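Local coordinates for protein 2-dehydropantoate 2-reductase (Porphyromonas gingivalis, PDB 2QYT) that probably catalyses the NADPH-dependent reduction of ketopantoate (2-dehydropantoate) to pantoate in the pathway to pantothenate, at residues K201-S206 and E239-K244; E229-L234 and D251-L256. One frame throughout, in Å; residues are numbered along the deposited sequence. Where two conformers were deposited one is given.

Both contacts lie in the helical C-terminal part of the reductase, on the same side of the chain's centre, with their own centres about 10 Å apart. They share helix 227-244: its first half meets helix 252-262 in contact 2, and its last turns meet helix 194-215 in contact 1. Along the chain the segments alternate, in the order 201-206, 229-234, 239-244 and 251-256. The two contacts also touch directly, the CE methyl of Met203 lying 3.4 Å from CD1 of Leu256. Three helices are thereby joined into one apolar core, in a domain that stands beside the Rossmann-type nucleotide-binding part of the enzyme.

Contact 1. Residues K201-S206 and E239-K244; sequences KFMMIS and ELFRAK
Helices 194-215 and 227-244 come nearest within these segments where Met203 faces Phe241, with CA of Met203 9.0 Å from CA of Phe241, a gap bridged by side chains with no hydrogen bond across it. Phe241 gives more of the buried surface than Phe202 and Met203 together. With chi1 at -79°, its CG is anti to the carbonyl carbon, and the ring reaches between two consecutive residues of the opposite helix. CZ of Phe241 comes to 3.6 Å from CD2 of Phe202, the two side chains crossing at about a right angle and the rings meeting obliquely.

Met203, a selenomethionine here, runs past Phe241 in the opposite direction. Its CG lies 4.0 Å from both CD1 and CE1 of Phe241, and SE sits 4.9 Å from the ring centroid, 30° off the ring normal. CD2 of Leu240, from the ring's own helix, lies 3.3 Å above one face of Phe241, toward the rim, on the side of the ring plane away from SE and CG of Met203. The Phe202 ring, in turn, has CB of Ser206 over one face, offset toward the rim. Val290 of helix 288-296 packs against both Phe202 and Leu240. The motif is a slanted Met-aromatic contact, set in helix-to-helix packing of the ketopantoate reductase C-terminal domain, a family grouped with the C-terminal domain of 6-phosphogluconate dehydrogenase.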
loop_
_atom_site.group_PDB
_atom_site.type_symbol
_atom_site.label_atom_id
_atom_site.label_comp_id
_atom_site.label_asym_id
_atom_site.label_seq_id
_atom_site.Cartn_x
_atom_site.Cartn_y
_atom_site.Cartn_z
ATOM N N LYS A 201 -9.955 -0.324 3.243
ATOM C CA LYS A 201 -9.270 -0.931 2.102
ATOM C C LYS A 201 -9.156 -2.455 2.249
ATOM O O LYS A 201 -9.480 -3.193 1.315
ATOM C CB LYS A 201 -7.873 -0.309 1.930
ATOM C CG LYS A 201 -6.982 -0.973 0.883
ATOM C CD LYS A 201 -6.963 -0.203 -0.409
ATOM C CE LYS A 201 -6.639 -1.088 -1.607
ATOM N NZ LYS A 201 -5.181 -1.192 -1.740
ATOM N N PHE A 202 -8.694 -2.916 3.411
ATOM C CA PHE A 202 -8.448 -4.341 3.637
ATOM C C PHE A 202 -9.726 -5.208 3.599
ATOM O O PHE A 202 -9.726 -6.307 3.061
ATOM C CB PHE A 202 -7.680 -4.592 4.951
ATOM C CG PHE A 202 -7.499 -6.054 5.251
ATOM C CD1 PHE A 202 -6.442 -6.775 4.658
ATOM C CD2 PHE A 202 -8.406 -6.727 6.066
ATOM C CE1 PHE A 202 -6.266 -8.129 4.897
ATOM C CE2 PHE A 202 -8.268 -8.089 6.299
ATOM C CZ PHE A 202 -7.193 -8.794 5.722
HETATM N N MSE A 203 -10.798 -4.716 4.205
HETATM C CA MSE A 203 -12.080 -5.422 4.219
HETATM C C MSE A 203 -12.610 -5.661 2.798
HETATM O O MSE A 203 -12.975 -6.790 2.465
HETATM C CB MSE A 203 -13.095 -4.666 5.064
HETATM C CG MSE A 203 -12.866 -4.748 6.563
HETATM SE SE MSE A 203 -14.070 -3.531 7.549
HETATM C CE MSE A 203 -14.276 -2.147 6.203
HETATM N N MSE A 204 -12.594 -4.615 1.968
HETATM C CA MSE A 204 -12.999 -4.681 0.565
HETATM C C MSE A 204 -12.222 -5.727 -0.238
HETATM O O MSE A 204 -12.786 -6.539 -0.963
HETATM C CB MSE A 204 -12.769 -3.322 -0.086
HETATM C CG MSE A 204 -13.705 -2.236 0.380
HETATM SE SE MSE A 204 -15.523 -2.551 -0.217
HETATM C CE MSE A 204 -15.192 -2.608 -2.153
ATOM N N ILE A 205 -10.901 -5.679 -0.121
ATOM C CA ILE A 205 -10.050 -6.579 -0.888
ATOM C C ILE A 205 -10.019 -7.977 -0.272
ATOM O O ILE A 205 -9.900 -8.964 -0.980
ATOM C CB ILE A 205 -8.642 -6.007 -1.101
ATOM C CG1 ILE A 205 -7.760 -7.026 -1.823
ATOM C CG2 ILE A 205 -8.025 -5.635 0.213
ATOM C CD1 ILE A 205 -6.359 -6.564 -2.126
ATOM N N SER A 206 -10.151 -8.062 1.047
ATOM C CA SER A 206 -10.336 -9.354 1.699
ATOM C C SER A 206 -11.608 -10.012 1.126
ATOM O O SER A 206 -11.534 -11.042 0.459
ATOM C CB SER A 206 -10.401 -9.170 3.222
ATOM O OG SER A 206 -10.582 -10.392 3.908
ATOM N N GLU A 239 -17.606 -7.603 11.742
ATOM C CA GLU A 239 -17.660 -8.109 13.118
ATOM C C GLU A 239 -16.257 -8.290 13.705
ATOM O O GLU A 239 -16.027 -7.930 14.862
ATOM C CB GLU A 239 -18.430 -9.437 13.181
ATOM C CG GLU A 239 -18.829 -9.895 14.588
ATOM C CD GLU A 239 -19.582 -11.225 14.599
ATOM O OE1 GLU A 239 -19.767 -11.848 13.519
ATOM O OE2 GLU A 239 -19.989 -11.650 15.705
ATOM N N LEU A 240 -15.341 -8.856 12.908
ATOM C CA LEU A 240 -13.943 -9.052 13.324
ATOM C C LEU A 240 -13.331 -7.731 13.777
ATOM O O LEU A 240 -12.811 -7.620 14.892
ATOM C CB LEU A 240 -13.084 -9.652 12.195
ATOM C CG LEU A 240 -11.567 -9.828 12.460
ATOM C CD1 LEU A 240 -11.003 -10.947 11.636
ATOM C CD2 LEU A 240 -10.731 -8.582 12.221
ATOM N N PHE A 241 -13.406 -6.741 12.894
ATOM C CA PHE A 241 -12.818 -5.443 13.146
ATOM C C PHE A 241 -13.526 -4.715 14.277
ATOM O O PHE A 241 -12.871 -4.111 15.139
ATOM C CB PHE A 241 -12.731 -4.626 11.852
ATOM C CG PHE A 241 -11.564 -5.023 10.986
ATOM C CD1 PHE A 241 -11.651 -6.111 10.125
ATOM C CD2 PHE A 241 -10.361 -4.341 11.068
ATOM C CE1 PHE A 241 -10.563 -6.507 9.349
ATOM C CE2 PHE A 241 -9.267 -4.728 10.290
ATOM C CZ PHE A 241 -9.377 -5.814 9.429
ATOM N N ARG A 242 -14.855 -4.824 14.301
ATOM C CA ARG A 242 -15.674 -4.278 15.388
ATOM C C ARG A 242 -15.257 -4.833 16.750
ATOM O O ARG A 242 -15.471 -4.190 17.777
ATOM C CB ARG A 242 -17.163 -4.523 15.127
ATOM C CG ARG A 242 -18.052 -3.400 15.627
ATOM C CD ARG A 242 -19.505 -3.609 15.265
ATOM N NE ARG A 242 -19.764 -3.460 13.831
ATOM C CZ ARG A 242 -20.324 -4.395 13.066
ATOM N NH1 ARG A 242 -20.691 -5.564 13.587
ATOM N NH2 ARG A 242 -20.524 -4.157 11.773
ATOM N N ALA A 243 -14.639 -6.013 16.742
ATOM C CA ALA A 243 -14.126 -6.634 17.959
ATOM C C ALA A 243 -12.746 -6.124 18.388
ATOM O O ALA A 243 -12.554 -5.787 19.560
ATOM C CB ALA A 243 -14.118 -8.150 17.819
ATOM N N LYS A 244 -11.792 -6.062 17.456
ATOM C CA LYS A 244 -10.395 -5.758 17.825
ATOM C C LYS A 244 -10.028 -4.285 17.919
ATOM O O LYS A 244 -9.306 -3.901 18.843
ATOM C CB LYS A 244 -9.377 -6.528 16.963
ATOM C CG LYS A 244 -9.346 -6.193 15.475
ATOM C CD LYS A 244 -8.128 -6.811 14.800
ATOM C CE LYS A 244 -6.818 -6.292 15.404
ATOM N NZ LYS A 244 -5.622 -6.893 14.752
#

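Contact 2. Residues E229-L234 and D251-L256; sequences ELLSLL and DVVQQL
Leu234 and Val253 meet without any ring or side-chain amide; the planar groups touched are the main-chain carbonyls, whose O atoms are each approached by the other residue's side chain. Leu234 CG lies 3.9 Å from O of Val253, while CG2 of Val253 is likewise 3.9 Å from O of Leu234. The segment axes pass 10.1 Å apart, and Leu234 and Val253 face each other across that gap, which puts their CA atoms 5.5 Å apart.

Around this pair the apolar branches close up. Val253 CG1 touches two residues one turn apart, 3.6 Å from CD1 of Leu231 and 3.9 Å from CB of Leu234. Leu231 CG is anti to the backbone N (chi1 178°), which sends the side chain out so that CD1 reaches Val253; the two side chains cross at about a right angle. Deeper in, the CD1 methyls of Leu234 and Leu256 meet at 3.8 Å. Leu234 also rests on Val207 of helix 194-215, continuing the core beyond this pair of helices. The helical segments 229-234 and 252-256 run at 128° to each other, well off antiparallel, on helices that follow one another in the chain, packed by aliphatic side chains within the family's helical C-terminal domain.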
loop_
_atom_site.group_PDB
_atom_site.type_symbol
_atom_site.label_atom_id
_atom_site.label_comp_id
_atom_site.label_asym_id
_atom_site.label_seq_id
_atom_site.Cartn_x
_atom_site.Cartn_y
_atom_site.Cartn_z
ATOM N N GLU A 229 -23.989 -14.893 0.420
ATOM C CA GLU A 229 -22.650 -15.281 0.791
ATOM C C GLU A 229 -21.773 -14.035 0.889
ATOM O O GLU A 229 -21.057 -13.864 1.865
ATOM C CB GLU A 229 -22.048 -16.268 -0.219
ATOM C CG GLU A 229 -22.643 -17.660 -0.158
ATOM C CD GLU A 229 -23.816 -17.849 -1.109
ATOM O OE1 GLU A 229 -24.725 -16.985 -1.135
ATOM O OE2 GLU A 229 -23.828 -18.868 -1.838
ATOM N N LEU A 230 -21.890 -13.161 -0.112
ATOM C CA LEU A 230 -21.114 -11.940 -0.159
ATOM C C LEU A 230 -21.359 -11.125 1.106
ATOM O O LEU A 230 -20.415 -10.745 1.784
ATOM C CB LEU A 230 -21.394 -11.154 -1.442
ATOM C CG LEU A 230 -20.452 -10.046 -1.926
ATOM C CD1 LEU A 230 -18.956 -10.337 -1.795
ATOM C CD2 LEU A 230 -20.786 -9.786 -3.372
ATOM N N LEU A 231 -22.626 -10.938 1.442
ATOM C CA LEU A 231 -23.042 -10.246 2.662
ATOM C C LEU A 231 -22.581 -10.928 3.954
ATOM O O LEU A 231 -22.239 -10.254 4.929
ATOM C CB LEU A 231 -24.554 -10.085 2.679
ATOM C CG LEU A 231 -25.230 -9.431 3.881
ATOM C CD1 LEU A 231 -24.753 -7.997 4.040
ATOM C CD2 LEU A 231 -26.756 -9.481 3.704
ATOM N N SER A 232 -22.605 -12.251 3.970
ATOM C CA SER A 232 -22.026 -12.995 5.073
ATOM C C SER A 232 -20.549 -12.651 5.300
ATOM O O SER A 232 -20.131 -12.557 6.431
ATOM C CB SER A 232 -22.175 -14.490 4.860
ATOM O OG SER A 232 -23.542 -14.801 4.921
ATOM N N LEU A 233 -19.786 -12.495 4.223
ATOM C CA LEU A 233 -18.367 -12.118 4.289
ATOM C C LEU A 233 -18.195 -10.676 4.813
ATOM O O LEU A 233 -17.321 -10.391 5.647
ATOM C CB LEU A 233 -17.716 -12.271 2.901
ATOM C CG LEU A 233 -16.726 -13.396 2.570
ATOM C CD1 LEU A 233 -16.976 -14.729 3.278
ATOM C CD2 LEU A 233 -16.604 -13.599 1.084
ATOM N N LEU A 234 -19.040 -9.783 4.320
ATOM C CA LEU A 234 -19.027 -8.388 4.725
ATOM C C LEU A 234 -19.290 -8.237 6.233
ATOM O O LEU A 234 -18.571 -7.517 6.932
ATOM C CB LEU A 234 -20.038 -7.606 3.888
ATOM C CG LEU A 234 -19.622 -6.654 2.734
ATOM C CD1 LEU A 234 -18.144 -6.628 2.357
ATOM C CD2 LEU A 234 -20.507 -6.833 1.476
ATOM N N ASP A 251 -23.268 1.192 8.916
ATOM C CA ASP A 251 -23.533 1.382 7.491
ATOM C C ASP A 251 -22.214 1.045 6.801
ATOM O O ASP A 251 -21.997 1.399 5.647
ATOM C CB ASP A 251 -23.957 2.823 7.152
ATOM C CG ASP A 251 -25.102 3.332 8.022
ATOM O OD1 ASP A 251 -24.853 4.246 8.843
ATOM O OD2 ASP A 251 -26.245 2.829 7.887
ATOM N N VAL A 252 -21.337 0.365 7.546
ATOM C CA VAL A 252 -20.003 -0.031 7.093
ATOM C C VAL A 252 -20.087 -1.227 6.136
ATOM O O VAL A 252 -19.537 -1.172 5.032
ATOM C CB VAL A 252 -19.039 -0.290 8.298
ATOM C CG1 VAL A 252 -19.695 -1.159 9.371
ATOM C CG2 VAL A 252 -17.718 -0.885 7.836
ATOM N N VAL A 253 -20.782 -2.288 6.568
ATOM C CA VAL A 253 -21.189 -3.416 5.713
ATOM C C VAL A 253 -21.874 -2.901 4.444
ATOM O O VAL A 253 -21.532 -3.314 3.336
ATOM C CB VAL A 253 -22.162 -4.368 6.466
ATOM C CG1 VAL A 253 -22.753 -5.410 5.528
ATOM C CG2 VAL A 253 -21.464 -5.045 7.640
ATOM N N GLN A 254 -22.830 -1.989 4.630
ATOM C CA GLN A 254 -23.554 -1.345 3.535
ATOM C C GLN A 254 -22.653 -0.481 2.643
ATOM O O GLN A 254 -22.723 -0.562 1.415
ATOM C CB GLN A 254 -24.727 -0.515 4.083
ATOM C CG GLN A 254 -25.723 -1.301 4.954
ATOM C CD GLN A 254 -26.307 -2.529 4.251
ATOM O OE1 GLN A 254 -26.624 -2.487 3.061
ATOM N NE2 GLN A 254 -26.448 -3.629 4.992
ATOM N N GLN A 255 -21.812 0.340 3.274
ATOM C CA GLN A 255 -20.864 1.209 2.576
ATOM C C GLN A 255 -19.944 0.377 1.683
ATOM O O GLN A 255 -19.763 0.702 0.504
ATOM C CB GLN A 255 -20.036 2.004 3.590
ATOM C CG GLN A 255 -19.484 3.326 3.088
ATOM C CD GLN A 255 -18.886 4.161 4.212
ATOM O OE1 GLN A 255 -17.756 3.920 4.665
ATOM N NE2 GLN A 255 -19.646 5.154 4.666
ATOM N N LEU A 256 -19.380 -0.691 2.259
ATOM C CA LEU A 256 -18.597 -1.676 1.517
ATOM C C LEU A 256 -19.405 -2.358 0.414
ATOM O O LEU A 256 -18.925 -2.497 -0.716
ATOM C CB LEU A 256 -18.014 -2.748 2.456
ATOM C CG LEU A 256 -17.004 -2.458 3.578
ATOM C CD1 LEU A 256 -16.541 -3.773 4.201
ATOM C CD2 LEU A 256 -15.824 -1.629 3.115
#